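Long-range contact in glutathione S-transferase omega-like 2 (Saccharomyces cerevisiae, PDB 5LKB), which acts as a glutathione-dependent thiol transferase, reducing dehydroascorbate and dimethylarsinic acid and reacting with glutathionyl-(hydro)quinones: residues A[71-82]-A[129-140]. Residues are numbered along the deposited sequence; the frame is centred on the assembly and turned at random.
Sequences HWHLDEKGWRFL and DATNEPHYGYKR
Arg140 of 129-140 grips Asp75 of 71-82 end-on in a salt bridge, one nitrogen to each carboxylate oxygen. Arg140 NH1 lies 2.8 Å from Asp75 OD1, and the longer NH2 to OD2 bond uses the syn lone pair. NH1 also gives a weak bond to Gly78 O. The arginine chain bends at chi2 (-73°), which brings its end against the type I turn Asp75 to Gly78. There the guanidinium is sandwiched between Lys77 CB, 3.4 Å from Arg140 NH1, and the Arg80 chain on the opposite face. A leucine in place of Arg140 would probably leave the Asp75 carboxylate with Arg80 as a more distant counter-charge and the turn less firmly tied down.

A second polar link is at Trp72. Trp72 NE1 bonds Asp129 OD1 at 2.8 Å, nearly straight (167°) and in the indole plane. Asp129 is held further by Arg125 and Ser123.

Both segments are loops of the thioredoxin-like N-terminal domain, and 71-82 follows strand 66-69. This loop carries Trp79, a glutathione-binding residue, whose CB points away from 129-140 and whose ring stacks on that of His345. Just beyond it, backbone hydrogen bonds join the loops: Phe81 N to Lys139 O (3.0 Å) and Leu82 N to Thr131 O (3.1 Å). One water bridges Phe81 O and Lys139 O.

Apolar contact centres on Phe81. Glu133 CB sits over the middle of the Phe81 ring, 3.6 Å from the centroid, as a CH-pi contact. The Glu133 carboxylate is hydrogen-bonded to Tyr41 OH and to the backbone N of His135, Tyr136 and Tyr138. Leu82 CG rests on Ala130 CB at 3.9 Å.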
ATOM      1  N   HIS A  71      10.433 -11.238 -20.850  1.00 16.43           N
ATOM      2  CA  HIS A  71      10.987 -10.692 -19.613  1.00 18.10           C
ATOM      3  C   HIS A  71       9.911  -9.903 -18.903  1.00 16.89           C
ATOM      4  O   HIS A  71       9.039  -9.290 -19.523  1.00 17.51           O
ATOM      5  CB  HIS A  71      12.165  -9.795 -19.942  1.00 18.25           C
ATOM      6  CG  HIS A  71      13.129  -9.583 -18.825  1.00 19.95           C
ATOM      7  ND1 HIS A  71      12.859  -8.756 -17.765  1.00 19.93           N
ATOM      8  CD2 HIS A  71      14.384 -10.053 -18.632  1.00 21.75           C
ATOM      9  CE1 HIS A  71      13.915  -8.724 -16.966  1.00 20.64           C
ATOM     10  NE2 HIS A  71      14.861  -9.500 -17.479  1.00 20.25           N
ATOM     11  N   TRP A  72       9.976  -9.922 -17.560  1.00 17.08           N
ATOM     12  CA  TRP A  72       9.050  -9.129 -16.754  1.00 16.00           C
ATOM     13  C   TRP A  72       9.289  -7.629 -16.847  1.00 17.48           C
ATOM     14  O   TRP A  72       8.356  -6.863 -16.588  1.00 16.81           O
ATOM     15  CB  TRP A  72       9.065  -9.596 -15.282  1.00 16.38           C
ATOM     16  CG  TRP A  72      10.475  -9.732 -14.717  1.00 14.43           C
ATOM     17  CD1 TRP A  72      11.173 -10.896 -14.613  1.00 17.45           C
ATOM     18  CD2 TRP A  72      11.347  -8.692 -14.263  1.00 16.29           C
ATOM     19  NE1 TRP A  72      12.439 -10.649 -14.116  1.00 17.62           N
ATOM     20  CE2 TRP A  72      12.566  -9.311 -13.894  1.00 18.40           C
ATOM     21  CE3 TRP A  72      11.235  -7.295 -14.142  1.00 15.57           C
ATOM     22  CZ2 TRP A  72      13.633  -8.592 -13.379  1.00 17.88           C
ATOM     23  CZ3 TRP A  72      12.322  -6.590 -13.617  1.00 17.09           C
ATOM     24  CH2 TRP A  72      13.494  -7.245 -13.262  1.00 16.55           C
ATOM     25  N   HIS A  73      10.470  -7.186 -17.261  1.00 17.52           N
ATOM     26  CA  HIS A  73      10.762  -5.769 -17.350  1.00 16.24           C
ATOM     27  C   HIS A  73      10.266  -5.191 -18.687  1.00 19.07           C
ATOM     28  O   HIS A  73      10.730  -5.601 -19.770  1.00 19.83           O
ATOM     29  CB  HIS A  73      12.237  -5.441 -17.146  1.00 18.43           C
ATOM     30  CG  HIS A  73      12.509  -3.976 -17.144  1.00 20.26           C
ATOM     31  ND1 HIS A  73      13.367  -3.366 -18.040  1.00 21.87           N
ATOM     32  CD2 HIS A  73      12.026  -2.985 -16.356  1.00 18.13           C
ATOM     33  CE1 HIS A  73      13.411  -2.069 -17.782  1.00 19.13           C
ATOM     34  NE2 HIS A  73      12.588  -1.809 -16.777  1.00 20.47           N
ATOM     35  N   LEU A  74       9.383  -4.191 -18.622  1.00 17.54           N
ATOM     36  CA  LEU A  74       8.819  -3.577 -19.818  1.00 17.47           C
ATOM     37  C   LEU A  74       9.398  -2.175 -19.999  1.00 19.04           C
ATOM     38  O   LEU A  74       9.038  -1.236 -19.280  1.00 21.02           O
ATOM     39  CB  LEU A  74       7.300  -3.591 -19.738  1.00 17.74           C
ATOM     40  CG  LEU A  74       6.548  -2.918 -20.892  1.00 19.05           C
ATOM     41  CD1 LEU A  74       6.802  -3.589 -22.250  1.00 19.35           C
ATOM     42  CD2 LEU A  74       5.083  -3.013 -20.632  1.00 21.18           C
ATOM     43  N   ASP A  75      10.351  -2.023 -20.968  1.00 20.26           N
ATOM     44  CA  ASP A  75      10.969  -0.740 -21.271  1.00 21.75           C
ATOM     45  C   ASP A  75      10.276  -0.065 -22.461  1.00 24.50           C
ATOM     46  O   ASP A  75       9.246  -0.543 -22.947  1.00 21.47           O
ATOM     47  CB  ASP A  75      12.489  -0.905 -21.420  1.00 22.79           C
ATOM     48  CG  ASP A  75      12.924  -1.623 -22.701  1.00 25.60           C
ATOM     49  OD1 ASP A  75      12.137  -1.669 -23.668  1.00 25.37           O
ATOM     50  OD2 ASP A  75      14.063  -2.152 -22.694  1.00 29.41           O
ATOM     51  N   GLU A  76      10.824   1.077 -22.906  1.00 24.49           N
ATOM     52  CA  GLU A  76      10.170   1.858 -23.959  1.00 25.23           C
ATOM     53  C   GLU A  76      10.084   1.110 -25.275  1.00 27.95           C
ATOM     54  O   GLU A  76       9.200   1.417 -26.095  1.00 28.08           O
ATOM     55  CB  GLU A  76      10.911   3.177 -24.202  1.00 29.69           C
ATOM     56  N   LYS A  77      10.987   0.178 -25.537  1.00 23.76           N
ATOM     57  CA  LYS A  77      10.895  -0.620 -26.775  1.00 23.48           C
ATOM     58  C   LYS A  77      10.013  -1.879 -26.665  1.00 23.98           C
ATOM     59  O   LYS A  77       9.996  -2.707 -27.586  1.00 23.20           O
ATOM     60  CB  LYS A  77      12.301  -0.947 -27.272  1.00 22.83           C
ATOM     61  CG  LYS A  77      13.072   0.284 -27.741  1.00 31.61           C
ATOM     62  CD  LYS A  77      14.435  -0.079 -28.288  1.00 36.60           C
ATOM     63  CE  LYS A  77      15.245   1.152 -28.679  1.00 44.51           C
ATOM     64  NZ  LYS A  77      15.412   2.122 -27.542  1.00 50.92           N
ATOM     65  N   GLY A  78       9.293  -2.072 -25.547  1.00 23.65           N
ATOM     66  CA  GLY A  78       8.299  -3.120 -25.453  1.00 19.12           C
ATOM     67  C   GLY A  78       8.818  -4.429 -24.890  1.00 20.09           C
ATOM     68  O   GLY A  78      10.000  -4.621 -24.640  1.00 20.21           O
ATOM     69  N   TRP A  79       7.915  -5.402 -24.786  1.00 19.96           N
ATOM     70  CA  TRP A  79       8.306  -6.680 -24.196  1.00 20.73           C
ATOM     71  C   TRP A  79       9.445  -7.291 -24.992  1.00 21.58           C
ATOM     72  O   TRP A  79       9.504  -7.171 -26.232  1.00 20.21           O
ATOM     73  CB  TRP A  79       7.141  -7.653 -24.189  1.00 18.48           C
ATOM     74  CG  TRP A  79       5.888  -7.257 -23.452  1.00 19.64           C
ATOM     75  CD1 TRP A  79       4.722  -6.807 -23.980  1.00 19.18           C
ATOM     76  CD2 TRP A  79       5.684  -7.273 -22.017  1.00 17.34           C
ATOM     77  NE1 TRP A  79       3.788  -6.600 -23.014  1.00 20.30           N
ATOM     78  CE2 TRP A  79       4.347  -6.914 -21.795  1.00 18.70           C
ATOM     79  CE3 TRP A  79       6.482  -7.638 -20.923  1.00 17.74           C
ATOM     80  CZ2 TRP A  79       3.788  -6.849 -20.533  1.00 17.69           C
ATOM     81  CZ3 TRP A  79       5.912  -7.629 -19.650  1.00 16.92           C
ATOM     82  CH2 TRP A  79       4.583  -7.225 -19.459  1.00 18.03           C
ATOM     83  N   ARG A  80      10.301  -8.026 -24.293  1.00 19.05           N
ATOM     84  CA  ARG A  80      11.550  -8.537 -24.826  1.00 20.45           C
ATOM     85  C   ARG A  80      11.803  -9.964 -24.372  1.00 20.76           C
ATOM     86  O   ARG A  80      11.236 -10.474 -23.393  1.00 20.49           O
ATOM     87  CB  ARG A  80      12.741  -7.605 -24.543  1.00 22.33           C
ATOM     88  CG  ARG A  80      13.229  -7.616 -23.120  1.00 21.09           C
ATOM     89  CD  ARG A  80      14.321  -6.577 -22.916  1.00 24.21           C
ATOM     90  NE  ARG A  80      14.914  -6.767 -21.565  1.00 23.78           N
ATOM     91  CZ  ARG A  80      14.723  -5.981 -20.501  1.00 22.75           C
ATOM     92  NH1 ARG A  80      15.314  -6.319 -19.357  1.00 22.48           N
ATOM     93  NH2 ARG A  80      13.997  -4.863 -20.551  1.00 24.03           N
ATOM     94  N   PHE A  81      12.655 -10.653 -25.137  1.00 21.41           N
ATOM     95  CA  PHE A  81      13.098 -11.996 -24.841  1.00 20.63           C
ATOM     96  C   PHE A  81      14.587 -12.010 -24.478  1.00 22.84           C
ATOM     97  O   PHE A  81      15.330 -11.072 -24.800  1.00 30.60           O
ATOM     98  CB  PHE A  81      12.921 -12.870 -26.096  1.00 23.82           C
ATOM     99  CG  PHE A  81      11.506 -12.984 -26.561  1.00 21.14           C
ATOM    100  CD1 PHE A  81      10.704 -13.963 -26.021  1.00 20.63           C
ATOM    101  CD2 PHE A  81      10.997 -12.156 -27.560  1.00 21.78           C
ATOM    102  CE1 PHE A  81       9.388 -14.109 -26.463  1.00 20.68           C
ATOM    103  CE2 PHE A  81       9.674 -12.279 -27.991  1.00 21.42           C
ATOM    104  CZ  PHE A  81       8.874 -13.278 -27.461  1.00 20.50           C
ATOM    105  N   LEU A  82      15.014 -13.098 -23.824  1.00 24.50           N
ATOM    106  CA  LEU A  82      16.434 -13.354 -23.597  1.00 28.55           C
ATOM    107  C   LEU A  82      16.991 -14.219 -24.719  1.00 34.73           C
ATOM    108  O   LEU A  82      16.293 -15.063 -25.264  1.00 36.93           O
ATOM    109  CB  LEU A  82      16.652 -14.104 -22.285  1.00 31.57           C
ATOM    110  CG  LEU A  82      16.653 -13.229 -21.024  1.00 29.64           C
ATOM    111  CD1 LEU A  82      16.921 -14.125 -19.768  1.00 31.39           C
ATOM    112  CD2 LEU A  82      17.656 -12.109 -21.087  1.00 30.89           C
ATOM    113  N   ASP A 129      14.062 -15.191 -15.554  1.00 19.70           N
ATOM    114  CA  ASP A 129      13.507 -13.900 -15.942  1.00 19.24           C
ATOM    115  C   ASP A 129      12.692 -13.966 -17.232  1.00 18.99           C
ATOM    116  O   ASP A 129      11.811 -13.130 -17.427  1.00 17.41           O
ATOM    117  CB  ASP A 129      14.624 -12.887 -16.092  1.00 19.05           C
ATOM    118  CG  ASP A 129      15.352 -12.639 -14.784  1.00 22.11           C
ATOM    119  OD1 ASP A 129      14.664 -12.299 -13.781  1.00 19.64           O
ATOM    120  OD2 ASP A 129      16.606 -12.720 -14.799  1.00 21.27           O
ATOM    121  N   ALA A 130      13.008 -14.900 -18.144  1.00 18.56           N
ATOM    122  CA  ALA A 130      12.427 -14.926 -19.487  1.00 19.83           C
ATOM    123  C   ALA A 130      12.928 -16.174 -20.172  1.00 21.29           C
ATOM    124  O   ALA A 130      13.865 -16.835 -19.702  1.00 21.39           O
ATOM    125  CB  ALA A 130      12.839 -13.713 -20.296  1.00 19.36           C
ATOM    126  N   THR A 131      12.222 -16.532 -21.255  1.00 20.14           N
ATOM    127  CA  THR A 131      12.776 -17.473 -22.218  1.00 21.31           C
ATOM    128  C   THR A 131      13.240 -16.707 -23.442  1.00 21.50           C
ATOM    129  O   THR A 131      13.102 -15.496 -23.564  1.00 22.30           O
ATOM    130  CB  THR A 131      11.744 -18.545 -22.628  1.00 19.50           C
ATOM    131  OG1 THR A 131      10.773 -17.967 -23.524  1.00 19.50           O
ATOM    132  CG2 THR A 131      10.970 -19.083 -21.476  1.00 18.72           C
ATOM    133  N   ASN A 132      13.763 -17.479 -24.393  1.00 24.67           N
ATOM    134  CA  ASN A 132      14.055 -16.965 -25.709  1.00 24.85           C
ATOM    135  C   ASN A 132      12.788 -17.009 -26.551  1.00 23.86           C
ATOM    136  O   ASN A 132      11.773 -17.610 -26.184  1.00 20.43           O
ATOM    137  CB  ASN A 132      15.184 -17.781 -26.342  1.00 27.41           C
ATOM    138  CG  ASN A 132      14.813 -19.240 -26.569  1.00 26.47           C
ATOM    139  OD1 ASN A 132      14.082 -19.860 -25.794  1.00 31.55           O
ATOM    140  ND2 ASN A 132      15.369 -19.830 -27.633  1.00 28.20           N
ATOM    141  N   GLU A 133      12.870 -16.360 -27.721  1.00 27.63           N
ATOM    142  CA  GLU A 133      11.892 -16.530 -28.784  1.00 26.39           C
ATOM    143  C   GLU A 133      12.475 -17.640 -29.673  1.00 25.01           C
ATOM    144  O   GLU A 133      13.452 -17.382 -30.390  1.00 29.14           O
ATOM    145  CB  GLU A 133      11.715 -15.198 -29.534  1.00 27.05           C
ATOM    146  CG  GLU A 133      10.532 -15.152 -30.513  1.00 26.31           C
ATOM    147  CD  GLU A 133      10.745 -16.154 -31.647  1.00 28.63           C
ATOM    148  OE1 GLU A 133      11.628 -15.840 -32.486  1.00 27.55           O
ATOM    149  OE2 GLU A 133      10.091 -17.217 -31.639  1.00 24.73           O
ATOM    150  N   PRO A 134      11.964 -18.869 -29.597  1.00 23.39           N
ATOM    151  CA  PRO A 134      12.702 -20.026 -30.145  1.00 25.43           C
ATOM    152  C   PRO A 134      12.547 -20.268 -31.640  1.00 27.78           C
ATOM    153  O   PRO A 134      13.311 -21.085 -32.157  1.00 31.79           O
ATOM    154  CB  PRO A 134      12.122 -21.206 -29.356  1.00 26.09           C
ATOM    155  CG  PRO A 134      10.671 -20.791 -29.135  1.00 26.95           C
ATOM    156  CD  PRO A 134      10.679 -19.285 -28.986  1.00 24.99           C
ATOM    157  N   HIS A 135      11.636 -19.599 -32.343  1.00 27.62           N
ATOM    158  CA  HIS A 135      11.457 -19.903 -33.769  1.00 25.06           C
ATOM    159  C   HIS A 135      12.348 -19.052 -34.677  1.00 33.45           C
ATOM    160  O   HIS A 135      12.898 -19.574 -35.668  1.00 31.73           O
ATOM    161  CB  HIS A 135       9.978 -19.776 -34.116  1.00 26.54           C
ATOM    162  CG  HIS A 135       9.125 -20.706 -33.338  1.00 28.92           C
ATOM    163  ND1 HIS A 135       9.157 -22.068 -33.507  1.00 30.03           N
ATOM    164  CD2 HIS A 135       8.281 -20.475 -32.303  1.00 27.32           C
ATOM    165  CE1 HIS A 135       8.320 -22.640 -32.660  1.00 32.56           C
ATOM    166  NE2 HIS A 135       7.771 -21.685 -31.922  1.00 25.90           N
ATOM    167  N   TYR A 136      12.548 -17.784 -34.336  1.00 30.68           N
ATOM    168  CA  TYR A 136      13.297 -16.834 -35.146  1.00 29.35           C
ATOM    169  C   TYR A 136      14.419 -16.138 -34.414  1.00 29.36           C
ATOM    170  O   TYR A 136      15.098 -15.299 -35.026  1.00 31.00           O
ATOM    171  CB  TYR A 136      12.339 -15.770 -35.715  1.00 28.77           C
ATOM    172  CG  TYR A 136      11.010 -16.368 -36.097  1.00 30.83           C
ATOM    173  CD1 TYR A 136      10.865 -17.119 -37.264  1.00 29.10           C
ATOM    174  CD2 TYR A 136       9.908 -16.243 -35.275  1.00 27.92           C
ATOM    175  CE1 TYR A 136       9.664 -17.707 -37.581  1.00 29.68           C
ATOM    176  CE2 TYR A 136       8.698 -16.817 -35.584  1.00 29.45           C
ATOM    177  CZ  TYR A 136       8.569 -17.564 -36.749  1.00 29.77           C
ATOM    178  OH  TYR A 136       7.353 -18.162 -37.035  1.00 28.86           O
ATOM    179  N   GLY A 137      14.568 -16.353 -33.103  1.00 31.15           N
ATOM    180  CA  GLY A 137      15.512 -15.579 -32.303  1.00 30.93           C
ATOM    181  C   GLY A 137      15.205 -14.110 -32.135  1.00 27.08           C
ATOM    182  O   GLY A 137      16.126 -13.312 -31.943  1.00 27.73           O
ATOM    183  N   TYR A 138      13.951 -13.687 -32.282  1.00 26.97           N
ATOM    184  CA  TYR A 138      13.645 -12.268 -32.115  1.00 26.57           C
ATOM    185  C   TYR A 138      13.920 -11.823 -30.671  1.00 21.57           C
ATOM    186  O   TYR A 138      13.708 -12.594 -29.727  1.00 29.84           O
ATOM    187  CB  TYR A 138      12.180 -12.014 -32.437  1.00 26.84           C
ATOM    188  CG  TYR A 138      11.757 -12.207 -33.888  1.00 27.86           C
ATOM    189  CD1 TYR A 138      12.572 -11.792 -34.910  1.00 33.52           C
ATOM    190  CD2 TYR A 138      10.497 -12.720 -34.199  1.00 30.22           C
ATOM    191  CE1 TYR A 138      12.163 -11.912 -36.243  1.00 30.71           C
ATOM    192  CE2 TYR A 138      10.081 -12.843 -35.535  1.00 33.63           C
ATOM    193  CZ  TYR A 138      10.930 -12.429 -36.527  1.00 36.86           C
ATOM    194  OH  TYR A 138      10.542 -12.531 -37.851  1.00 36.99           O
ATOM    195  N   LYS A 139      14.431 -10.617 -30.521  1.00 28.27           N
ATOM    196  CA  LYS A 139      14.670 -10.094 -29.181  1.00 28.74           C
ATOM    197  C   LYS A 139      13.494  -9.297 -28.660  1.00 29.20           C
ATOM    198  O   LYS A 139      13.459  -8.983 -27.462  1.00 25.11           O
ATOM    199  CB  LYS A 139      15.953  -9.266 -29.194  1.00 27.95           C
ATOM    200  CG  LYS A 139      17.051 -10.026 -29.879  1.00 35.16           C
ATOM    201  CD  LYS A 139      18.466  -9.597 -29.533  1.00 40.39           C
ATOM    202  CE  LYS A 139      18.748  -8.132 -29.821  1.00 45.68           C
ATOM    203  NZ  LYS A 139      19.487  -7.890 -31.094  1.00 57.49           N
ATOM    204  N   ARG A 140      12.535  -8.957 -29.515  1.00 26.68           N
ATOM    205  CA  ARG A 140      11.445  -8.069 -29.153  1.00 23.36           C
ATOM    206  C   ARG A 140      10.136  -8.646 -29.636  1.00 24.24           C
ATOM    207  O   ARG A 140      10.048  -9.175 -30.752  1.00 23.28           O
ATOM    208  CB  ARG A 140      11.616  -6.680 -29.707  1.00 23.26           C
ATOM    209  CG  ARG A 140      12.789  -5.911 -29.118  1.00 27.12           C
ATOM    210  CD  ARG A 140      12.538  -5.448 -27.690  1.00 24.29           C
ATOM    211  NE  ARG A 140      13.712  -4.796 -27.154  1.00 24.71           N
ATOM    212  CZ  ARG A 140      13.684  -4.016 -26.074  1.00 29.60           C
ATOM    213  NH1 ARG A 140      12.539  -3.823 -25.436  1.00 23.23           N
ATOM    214  NH2 ARG A 140      14.770  -3.408 -25.657  1.00 28.36           N
TER
HETATM  215  O   HOH W   1      16.194  -8.691 -25.898  1.00 31.23           O
HETATM  216  O   HOH W   2      14.997 -14.863 -28.418  1.00 29.42           O